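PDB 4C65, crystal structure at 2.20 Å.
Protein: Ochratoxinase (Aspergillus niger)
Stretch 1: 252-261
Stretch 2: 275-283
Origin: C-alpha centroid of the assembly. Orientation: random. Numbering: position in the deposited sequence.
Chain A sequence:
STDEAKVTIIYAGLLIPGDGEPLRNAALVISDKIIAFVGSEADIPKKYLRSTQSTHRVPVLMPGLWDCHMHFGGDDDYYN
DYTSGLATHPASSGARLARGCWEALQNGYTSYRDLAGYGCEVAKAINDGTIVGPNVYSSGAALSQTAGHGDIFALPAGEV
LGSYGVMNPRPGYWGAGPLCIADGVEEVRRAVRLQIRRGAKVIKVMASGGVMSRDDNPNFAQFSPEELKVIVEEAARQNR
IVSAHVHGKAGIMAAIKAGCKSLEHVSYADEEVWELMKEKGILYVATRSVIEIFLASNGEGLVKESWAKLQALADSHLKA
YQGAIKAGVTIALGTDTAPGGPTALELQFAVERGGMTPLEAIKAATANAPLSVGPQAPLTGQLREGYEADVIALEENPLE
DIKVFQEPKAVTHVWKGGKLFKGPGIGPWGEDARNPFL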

# COMPACT_ATOMS: atom_id res chain seq x y z
N ILE A 252 16.06 2.59 35.24
CA ILE A 252 15.94 3.75 36.12
C ILE A 252 17.00 4.79 35.80
O ILE A 252 16.69 5.95 35.60
CB ILE A 252 16.06 3.38 37.61
CG1 ILE A 252 14.92 2.45 38.03
CG2 ILE A 252 16.04 4.62 38.47
CD1 ILE A 252 15.07 1.88 39.44
N MET A 253 18.25 4.36 35.73
CA MET A 253 19.36 5.29 35.49
C MET A 253 19.31 5.89 34.08
O MET A 253 19.61 7.06 33.91
CB MET A 253 20.70 4.60 35.73
CG MET A 253 20.90 4.14 37.17
SD MET A 253 20.96 5.52 38.33
CE MET A 253 22.65 6.03 38.04
N ALA A 254 18.93 5.10 33.10
CA ALA A 254 18.85 5.64 31.75
C ALA A 254 17.75 6.70 31.67
O ALA A 254 17.91 7.71 30.99
CB ALA A 254 18.62 4.52 30.74
N ALA A 255 16.64 6.47 32.37
CA ALA A 255 15.52 7.41 32.35
C ALA A 255 15.94 8.71 33.03
O ALA A 255 15.61 9.79 32.56
CB ALA A 255 14.31 6.82 33.02
N ILE A 256 16.69 8.61 34.11
CA ILE A 256 17.14 9.79 34.85
C ILE A 256 18.14 10.62 34.04
O ILE A 256 17.96 11.82 33.86
CB ILE A 256 17.77 9.37 36.20
CG1 ILE A 256 16.66 8.87 37.13
CG2 ILE A 256 18.55 10.53 36.82
CD1 ILE A 256 17.16 8.31 38.45
N LYS A 257 19.14 9.95 33.50
CA LYS A 257 20.11 10.56 32.60
C LYS A 257 19.47 11.29 31.42
O LYS A 257 19.88 12.38 31.09
CB LYS A 257 21.01 9.47 32.07
CG LYS A 257 22.32 9.87 31.49
CD LYS A 257 23.05 8.64 30.93
CE LYS A 257 24.16 8.91 29.90
NZ LYS A 257 24.74 10.28 29.98
N ALA A 258 18.43 10.70 30.82
CA ALA A 258 17.74 11.29 29.66
C ALA A 258 16.96 12.55 30.00
O ALA A 258 16.75 13.38 29.12
CB ALA A 258 16.81 10.27 29.04
N GLY A 259 16.53 12.69 31.26
CA GLY A 259 15.82 13.87 31.71
C GLY A 259 14.38 13.65 32.10
O GLY A 259 13.63 14.61 32.27
N CYS A 260 13.97 12.39 32.24
CA CYS A 260 12.61 12.07 32.69
C CYS A 260 12.40 12.64 34.10
O CYS A 260 13.33 12.66 34.88
CB CYS A 260 12.38 10.56 32.70
SG CYS A 260 12.50 9.80 31.08
N LYS A 261 11.20 13.12 34.37
CA LYS A 261 10.91 13.82 35.60
C LYS A 261 9.94 13.09 36.48
O LYS A 261 9.64 13.52 37.56
CB LYS A 261 10.42 15.23 35.30
CG LYS A 261 11.49 16.12 34.72
CD LYS A 261 12.66 16.36 35.68
CE LYS A 261 12.80 17.82 36.03
NZ LYS A 261 12.55 18.11 37.48
N GLU A 275 18.94 9.66 45.95
CA GLU A 275 19.70 10.90 45.94
C GLU A 275 19.60 11.62 44.61
O GLU A 275 19.39 12.84 44.58
CB GLU A 275 21.18 10.64 46.27
CG GLU A 275 21.40 10.27 47.73
CD GLU A 275 20.63 11.19 48.67
OE1 GLU A 275 20.81 12.42 48.54
OE2 GLU A 275 19.82 10.69 49.49
N LEU A 276 19.75 10.89 43.51
CA LEU A 276 19.60 11.47 42.19
C LEU A 276 18.22 12.08 41.99
O LEU A 276 18.10 13.16 41.39
CB LEU A 276 19.86 10.44 41.07
CG LEU A 276 21.32 10.23 40.67
CD1 LEU A 276 21.44 9.05 39.71
CD2 LEU A 276 21.91 11.48 40.03
N MET A 277 17.19 11.38 42.45
CA MET A 277 15.83 11.85 42.24
C MET A 277 15.55 13.11 43.05
O MET A 277 14.81 13.99 42.60
CB MET A 277 14.83 10.75 42.59
CG MET A 277 14.81 9.60 41.59
SD MET A 277 13.68 8.29 42.08
CE MET A 277 12.11 9.02 41.58
N LYS A 278 16.13 13.19 44.24
CA LYS A 278 16.05 14.40 45.06
C LYS A 278 16.78 15.55 44.41
O LYS A 278 16.24 16.64 44.30
CB LYS A 278 16.64 14.16 46.44
CG LYS A 278 15.70 13.45 47.39
CD LYS A 278 16.15 13.61 48.82
CE LYS A 278 17.32 12.69 49.13
NZ LYS A 278 18.04 13.15 50.36
N GLU A 279 18.00 15.28 43.97
CA GLU A 279 18.89 16.25 43.32
C GLU A 279 18.23 16.87 42.10
O GLU A 279 18.25 18.07 41.92
CB GLU A 279 20.18 15.53 42.87
CG GLU A 279 21.46 15.84 43.60
CD GLU A 279 22.53 14.81 43.24
OE1 GLU A 279 22.72 14.67 41.99
OE2 GLU A 279 23.14 14.13 44.14
N LYS A 280 17.62 16.04 41.27
CA LYS A 280 17.06 16.49 40.00
C LYS A 280 15.56 16.76 40.04
O LYS A 280 14.99 17.16 39.03
CB LYS A 280 17.36 15.45 38.94
CG LYS A 280 18.85 15.29 38.64
CD LYS A 280 19.05 14.13 37.67
CE LYS A 280 20.49 14.03 37.22
NZ LYS A 280 20.95 15.17 36.40
N GLY A 281 14.91 16.55 41.18
CA GLY A 281 13.49 16.85 41.31
C GLY A 281 12.63 15.90 40.49
O GLY A 281 11.78 16.33 39.73
N ILE A 282 12.88 14.61 40.67
CA ILE A 282 12.18 13.60 39.93
C ILE A 282 11.14 12.94 40.83
O ILE A 282 11.44 12.56 41.95
CB ILE A 282 13.15 12.54 39.39
CG1 ILE A 282 14.26 13.23 38.57
CG2 ILE A 282 12.40 11.51 38.54
CD1 ILE A 282 15.36 12.30 38.09
N LEU A 283 9.92 12.81 40.30
CA LEU A 283 8.81 12.29 41.08
C LEU A 283 8.85 10.77 41.12
O LEU A 283 9.14 10.12 40.11
CB LEU A 283 7.50 12.76 40.49
CG LEU A 283 6.24 12.48 41.31
CD1 LEU A 283 6.26 13.25 42.62
CD2 LEU A 283 5.03 12.87 40.51

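The contact joins the ends of two helices and the segments that follow them. Helix 252-258 and helix 275-280 run nearly parallel, 16° apart, and their axes come no closer than 11.2 Å. Side chains fill the space between them. The backbones then converge: the CA atoms of Ile-256 and Met-277 are 7.8 Å apart, those of Lys-261 and Ile-282 only 4.5 Å. In all, 446 Å² is buried, both sides summed.

Apolar packing holds the helices together. Ile-256 is its centre. Its CA-to-CB bond points toward the other stretch, and its side chain (chi1 m, chi2 t) meets four residues there. CD1 lies 4.3 Å from CB of Leu-276 and 4.1 Å from CG of Met-277. CG1 lies 3.8 Å from CD1 of Ile-282. CG2 of Ile-256 lies 3.7 Å from CD of Lys-280, so part of the lysine's aliphatic chain packs against the isoleucine. Met-253, one turn earlier, extends the packing. Its CA-to-CB bond points sideways, but the m, m, m side chain brings CE to 3.7 Å from CD1 of Leu-276. Ile-282 CD1 also touches the backbone, 3.8 Å from Cys-260 O.

Hydrogen bonds join the segments beyond the helices. Leu-283 N donates to Lys-261 O at 2.8 Å. The angle at the hydrogen is 175°, so the bond is almost straight. The same carbonyl receives a CA-H...O contact from Ile-282, with CA 3.5 Å from Lys-261 O.

The side chain of Lys-261 makes the other two hydrogen bonds. Its CA-to-CB bond points sideways, but its end comes nearer the other stretch. NZ donates to Lys-280 O and to Gly-281 O, each 3.0 Å away. The ammonium group thus binds two consecutive carbonyls. No salt bridge crosses the contact.

Both turns use glycine at positive phi. Gly-259 closes the first helix in a Schellman motif: Cys-260 N bonds to Ala-255 O at 3.1 Å, and Gly-259 N bonds weakly to Ile-256 O, also at 3.1 Å. Its phi of 114° would jam a CB against the preceding carbonyl O. Gly-281 has phi 69°, which also favours glycine. An ideal CB here would lie 3.5 Å from NZ of Lys-261. After this turn, Ile-282 N bonds back to Met-277 O at 2.8 Å.

Within stretch 2, Lys-278 NZ and Glu-275 OE2 form a salt bridge at 3.2 Å. Neither residue touches stretch 1.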